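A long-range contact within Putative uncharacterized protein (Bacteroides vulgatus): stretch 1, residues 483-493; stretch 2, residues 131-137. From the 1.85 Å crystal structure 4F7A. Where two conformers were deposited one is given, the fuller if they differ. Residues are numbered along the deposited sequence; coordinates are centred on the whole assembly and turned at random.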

ATOM      1  N   GLU A 483     -28.042  -0.918 -10.113  1.00 19.94           N
ATOM      2  CA  GLU A 483     -27.635  -0.198 -11.328  0.50 20.24           C
ATOM      3  C   GLU A 483     -26.158   0.190 -11.237  1.00 20.21           C
ATOM      4  O   GLU A 483     -25.388  -0.050 -12.182  1.00 17.29           O
ATOM      5  CB  GLU A 483     -28.517   1.032 -11.567  0.50 21.76           C
ATOM      6  CG  GLU A 483     -28.142   1.867 -12.796  0.50 24.56           C
ATOM      7  CD  GLU A 483     -28.527   1.207 -14.102  0.50 32.01           C
ATOM      8  OE1 GLU A 483     -29.100   0.100 -14.073  0.50 30.79           O
ATOM      9  OE2 GLU A 483     -28.269   1.813 -15.161  0.50 34.05           O
ATOM     10  N   GLN A 484     -25.736   0.749 -10.103  1.00 18.39           N
ATOM     11  CA  GLN A 484     -24.325   1.078  -9.955  1.00 17.03           C
ATOM     12  C   GLN A 484     -23.418  -0.151 -10.086  1.00 16.04           C
ATOM     13  O   GLN A 484     -22.348  -0.072 -10.690  1.00 14.26           O
ATOM     14  CB  GLN A 484     -24.046   1.775  -8.631  1.00 18.38           C
ATOM     15  CG  GLN A 484     -22.589   2.133  -8.431  1.00 18.47           C
ATOM     16  CD  GLN A 484     -22.421   3.103  -7.317  1.00 23.94           C
ATOM     17  OE1 GLN A 484     -22.551   4.316  -7.518  1.00 19.50           O
ATOM     18  NE2 GLN A 484     -22.197   2.581  -6.107  1.00 20.04           N
ATOM     19  N   TYR A 485     -23.835  -1.277  -9.515  1.00 16.83           N
ATOM     20  CA  TYR A 485     -23.055  -2.509  -9.634  1.00 15.91           C
ATOM     21  C   TYR A 485     -22.885  -2.893 -11.109  1.00 17.43           C
ATOM     22  O   TYR A 485     -21.777  -3.253 -11.546  1.00 17.40           O
ATOM     23  CB  TYR A 485     -23.707  -3.642  -8.858  1.00 15.87           C
ATOM     24  CG  TYR A 485     -22.961  -4.929  -8.999  1.00 19.44           C
ATOM     25  CD1 TYR A 485     -21.688  -5.073  -8.452  1.00 16.12           C
ATOM     26  CD2 TYR A 485     -23.499  -5.997  -9.718  1.00 19.08           C
ATOM     27  CE1 TYR A 485     -20.970  -6.258  -8.600  1.00 16.40           C
ATOM     28  CE2 TYR A 485     -22.776  -7.208  -9.868  1.00 21.38           C
ATOM     29  CZ  TYR A 485     -21.509  -7.319  -9.302  1.00 21.67           C
ATOM     30  OH  TYR A 485     -20.779  -8.492  -9.438  1.00 18.03           O
ATOM     31  N   LYS A 486     -23.967  -2.802 -11.882  1.00 18.34           N
ATOM     32  CA  LYS A 486     -23.881  -3.068 -13.312  1.00 19.29           C
ATOM     33  C   LYS A 486     -22.872  -2.113 -13.973  1.00 18.82           C
ATOM     34  O   LYS A 486     -22.049  -2.541 -14.792  1.00 16.09           O
ATOM     35  CB  LYS A 486     -25.239  -2.931 -13.988  1.00 22.96           C
ATOM     36  CG  LYS A 486     -25.141  -3.076 -15.537  1.00 26.23           C
ATOM     37  CD  LYS A 486     -26.442  -2.787 -16.239  1.00 30.66           C
ATOM     38  CE  LYS A 486     -26.891  -1.331 -16.090  1.00 29.79           C
ATOM     39  NZ  LYS A 486     -28.104  -1.047 -16.933  1.00 39.89           N
ATOM     40  N   ASN A 487     -22.943  -0.826 -13.616  1.00 16.21           N
ATOM     41  CA  ASN A 487     -22.001   0.165 -14.160  1.00 17.22           C
ATOM     42  C   ASN A 487     -20.544  -0.058 -13.786  1.00 17.10           C
ATOM     43  O   ASN A 487     -19.647   0.213 -14.602  1.00 15.00           O
ATOM     44  CB  ASN A 487     -22.415   1.588 -13.770  1.00 15.35           C
ATOM     45  CG  ASN A 487     -23.712   2.010 -14.420  1.00 23.06           C
ATOM     46  OD1 ASN A 487     -24.104   1.442 -15.451  1.00 19.35           O
ATOM     47  ND2 ASN A 487     -24.407   2.996 -13.814  1.00 19.47           N
ATOM     48  N   LEU A 488     -20.316  -0.531 -12.558  1.00 15.04           N
ATOM     49  CA  LEU A 488     -18.985  -0.882 -12.101  1.00 15.50           C
ATOM     50  C   LEU A 488     -18.446  -2.073 -12.912  1.00 15.63           C
ATOM     51  O   LEU A 488     -17.303  -2.054 -13.360  1.00 15.23           O
ATOM     52  CB  LEU A 488     -18.997  -1.222 -10.611  1.00 14.70           C
ATOM     53  CG  LEU A 488     -19.131  -0.045  -9.642  1.00 17.67           C
ATOM     54  CD1 LEU A 488     -19.498  -0.568  -8.235  1.00 14.51           C
ATOM     55  CD2 LEU A 488     -17.824   0.789  -9.601  1.00 13.29           C
ATOM     56  N   CYS A 489     -19.285  -3.091 -13.101  1.00 16.38           N
ATOM     57  CA  CYS A 489     -18.950  -4.238 -13.930  1.00 14.96           C
ATOM     58  C   CYS A 489     -18.619  -3.880 -15.381  1.00 15.75           C
ATOM     59  O   CYS A 489     -17.599  -4.353 -15.923  1.00 15.09           O
ATOM     60  CB  CYS A 489     -20.073  -5.275 -13.888  1.00 17.43           C
ATOM     61  SG  CYS A 489     -20.130  -6.121 -12.279  1.00 19.20           S
ATOM     62  N   THR A 490     -19.451  -3.040 -15.993  1.00 14.21           N
ATOM     63  CA  THR A 490     -19.158  -2.497 -17.325  1.00 18.70           C
ATOM     64  C   THR A 490     -17.808  -1.788 -17.386  1.00 18.01           C
ATOM     65  O   THR A 490     -17.005  -2.046 -18.302  1.00 15.56           O
ATOM     66  CB  THR A 490     -20.276  -1.561 -17.784  1.00 19.28           C
ATOM     67  OG1 THR A 490     -21.501  -2.310 -17.789  1.00 20.27           O
ATOM     68  CG2 THR A 490     -20.004  -0.965 -19.212  1.00 20.22           C
ATOM     69  N   ALA A 491     -17.533  -0.939 -16.402  1.00 16.90           N
ATOM     70  CA  ALA A 491     -16.258  -0.201 -16.342  1.00 16.34           C
ATOM     71  C   ALA A 491     -15.066  -1.122 -16.130  1.00 15.34           C
ATOM     72  O   ALA A 491     -13.966  -0.793 -16.529  1.00 14.74           O
ATOM     73  CB  ALA A 491     -16.288   0.899 -15.232  1.00 16.22           C
ATOM     74  N   LEU A 492     -15.273  -2.266 -15.476  1.00 14.15           N
ATOM     75  CA  LEU A 492     -14.190  -3.212 -15.238  1.00 14.08           C
ATOM     76  C   LEU A 492     -13.714  -3.883 -16.511  1.00 17.63           C
ATOM     77  O   LEU A 492     -12.521  -4.227 -16.642  1.00 17.89           O
ATOM     78  CB  LEU A 492     -14.630  -4.274 -14.261  1.00 13.24           C
ATOM     79  CG  LEU A 492     -13.656  -5.349 -13.826  1.00 16.72           C
ATOM     80  CD1 LEU A 492     -12.443  -4.727 -13.108  1.00 14.56           C
ATOM     81  CD2 LEU A 492     -14.400  -6.325 -12.940  1.00 13.73           C
ATOM     82  N   GLY A 493     -14.643  -4.110 -17.438  1.00 19.52           N
ATOM     83  CA  GLY A 493     -14.292  -4.709 -18.736  1.00 23.66           C
ATOM     84  C   GLY A 493     -13.990  -6.192 -18.642  1.00 25.51           C
ATOM     85  O   GLY A 493     -13.276  -6.726 -19.475  1.00 29.07           O
TER
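Stretch 2, residues 131-137: TYGPIVY

The contact between residues 131-137 and the helix 483-492 is a small apolar packing of a post-helical turn against a helix, centred on Pro134 and made without a hydrogen bond between the two stretches. Stretch 2 enters as the end of a helix, at Thr131 and Tyr132, and leaves helical geometry at Gly133, whose phi/psi of 99/-116° turns the chain into Pro134. From there the backbone is extended, with phi/psi of -56/143° at Pro134, -142/173° at Ile135 and -93/119° at Val136. The chain runs against the direction of the helix: Tyr132 and Pro134 lie near its C-terminal end at Leu492, whereas Val136 reaches back to Gln484.

Pro134 points toward the helix and loses the largest area in the contact, its CA lying 5.8 Å from the CA of Leu488. Its ring rests on the last turn, where Pro134 CG is 3.5 Å from Ala491 CB, 3.5 Å from Leu488 O and 3.4 Å from Leu492 N. At Ala491 the ring meets both the methyl group and the helix backbone. Leu488 O and Leu492 N are already paired by the helical hydrogen bond of 2.9 Å, so the ring covers polar groups that are satisfied within the helix. Two leucines complete the setting: Leu488 CD2 lies 3.8 Å from Pro134 CB, and Leu492 CD1 lies 3.8 Å from Pro134 CD.

Beyond the proline the contact thins. The CA-to-CB bond of Ile135 points away from the helix, though its backbone N remains 4.1 Å from Leu488 CD2. Val136 meets the helix one turn earlier than Leu488, with its CG2 3.4 Å from Gln484 OE1, an oxygen hydrogen-bonded elsewhere in the structure. Altogether, 286 Å² is buried, counting both sides.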

ATOM      1  N   THR A 131      -7.582  -1.575  -5.320  1.00 12.58           N
ATOM      2  CA  THR A 131      -8.183  -2.794  -4.803  1.00 12.20           C
ATOM      3  C   THR A 131      -9.229  -3.381  -5.776  1.00 13.51           C
ATOM      4  O   THR A 131      -9.181  -4.553  -6.080  1.00 13.25           O
ATOM      5  CB  THR A 131      -8.823  -2.520  -3.426  1.00 11.99           C
ATOM      6  OG1 THR A 131      -7.808  -2.077  -2.517  1.00 11.45           O
ATOM      7  CG2 THR A 131      -9.498  -3.770  -2.870  1.00 10.72           C
ATOM      8  N   TYR A 132     -10.139  -2.544  -6.286  1.00 13.16           N
ATOM      9  CA  TYR A 132     -11.341  -3.005  -6.988  1.00 12.17           C
ATOM     10  C   TYR A 132     -11.356  -2.703  -8.479  1.00 11.84           C
ATOM     11  O   TYR A 132     -12.070  -3.356  -9.232  1.00 13.17           O
ATOM     12  CB  TYR A 132     -12.600  -2.366  -6.349  1.00 14.37           C
ATOM     13  CG  TYR A 132     -12.755  -2.663  -4.869  1.00 11.23           C
ATOM     14  CD1 TYR A 132     -13.234  -3.901  -4.437  1.00 12.51           C
ATOM     15  CD2 TYR A 132     -12.415  -1.720  -3.904  1.00 13.84           C
ATOM     16  CE1 TYR A 132     -13.361  -4.203  -3.071  1.00 14.46           C
ATOM     17  CE2 TYR A 132     -12.522  -2.009  -2.544  1.00 10.08           C
ATOM     18  CZ  TYR A 132     -13.024  -3.241  -2.136  1.00 13.27           C
ATOM     19  OH  TYR A 132     -13.137  -3.534  -0.806  1.00 12.40           O
ATOM     20  N   GLY A 133     -10.628  -1.681  -8.896  1.00 12.59           N
ATOM     21  CA  GLY A 133     -10.728  -1.156 -10.242  1.00 13.23           C
ATOM     22  C   GLY A 133     -11.599   0.078 -10.326  1.00 12.12           C
ATOM     23  O   GLY A 133     -11.294   1.112  -9.738  1.00 14.69           O
ATOM     24  N   PRO A 134     -12.712  -0.019 -11.054  1.00 12.46           N
ATOM     25  CA  PRO A 134     -13.623   1.109 -11.114  1.00 13.78           C
ATOM     26  C   PRO A 134     -14.096   1.559  -9.722  1.00 12.88           C
ATOM     27  O   PRO A 134     -14.320   0.736  -8.821  1.00 13.97           O
ATOM     28  CB  PRO A 134     -14.790   0.576 -11.950  1.00 12.95           C
ATOM     29  CG  PRO A 134     -14.155  -0.500 -12.834  1.00 12.06           C
ATOM     30  CD  PRO A 134     -13.058  -1.094 -12.005  1.00 14.64           C
ATOM     31  N   ILE A 135     -14.246   2.862  -9.552  1.00 14.37           N
ATOM     32  CA  ILE A 135     -14.764   3.393  -8.290  1.00 13.84           C
ATOM     33  C   ILE A 135     -15.670   4.575  -8.564  1.00 13.98           C
ATOM     34  O   ILE A 135     -15.769   5.052  -9.699  1.00 14.08           O
ATOM     35  CB  ILE A 135     -13.623   3.829  -7.336  1.00 13.65           C
ATOM     36  CG1 ILE A 135     -12.784   4.975  -7.928  1.00 13.76           C
ATOM     37  CG2 ILE A 135     -12.707   2.602  -6.955  1.00 11.99           C
ATOM     38  CD1 ILE A 135     -11.829   5.693  -6.875  1.00 15.35           C
ATOM     39  N   VAL A 136     -16.328   5.058  -7.518  1.00 13.29           N
ATOM     40  CA  VAL A 136     -17.014   6.331  -7.570  1.00 12.87           C
ATOM     41  C   VAL A 136     -16.047   7.403  -7.056  1.00 14.70           C
ATOM     42  O   VAL A 136     -15.590   7.339  -5.893  1.00 16.58           O
ATOM     43  CB  VAL A 136     -18.320   6.326  -6.732  1.00 15.99           C
ATOM     44  CG1 VAL A 136     -18.958   7.709  -6.747  1.00 15.71           C
ATOM     45  CG2 VAL A 136     -19.310   5.292  -7.271  1.00 16.07           C
ATOM     46  N   TYR A 137     -15.717   8.377  -7.910  1.00 14.76           N
ATOM     47  CA  TYR A 137     -14.766   9.420  -7.531  1.00 15.23           C
ATOM     48  C   TYR A 137     -15.087  10.750  -8.173  1.00 16.98           C
ATOM     49  O   TYR A 137     -15.662  11.638  -7.509  1.00 16.89           O
ATOM     50  CB  TYR A 137     -13.324   8.975  -7.819  1.00 15.68           C
ATOM     51  CG  TYR A 137     -12.290   9.907  -7.258  1.00 14.56           C
ATOM     52  CD1 TYR A 137     -11.953   9.861  -5.914  1.00 14.55           C
ATOM     53  CD2 TYR A 137     -11.655  10.845  -8.061  1.00 18.09           C
ATOM     54  CE1 TYR A 137     -11.035  10.763  -5.368  1.00 14.18           C
ATOM     55  CE2 TYR A 137     -10.711  11.730  -7.529  1.00 16.33           C
ATOM     56  CZ  TYR A 137     -10.407  11.674  -6.180  1.00 14.49           C
ATOM     57  OH  TYR A 137      -9.482  12.521  -5.635  1.00 14.82           O
TER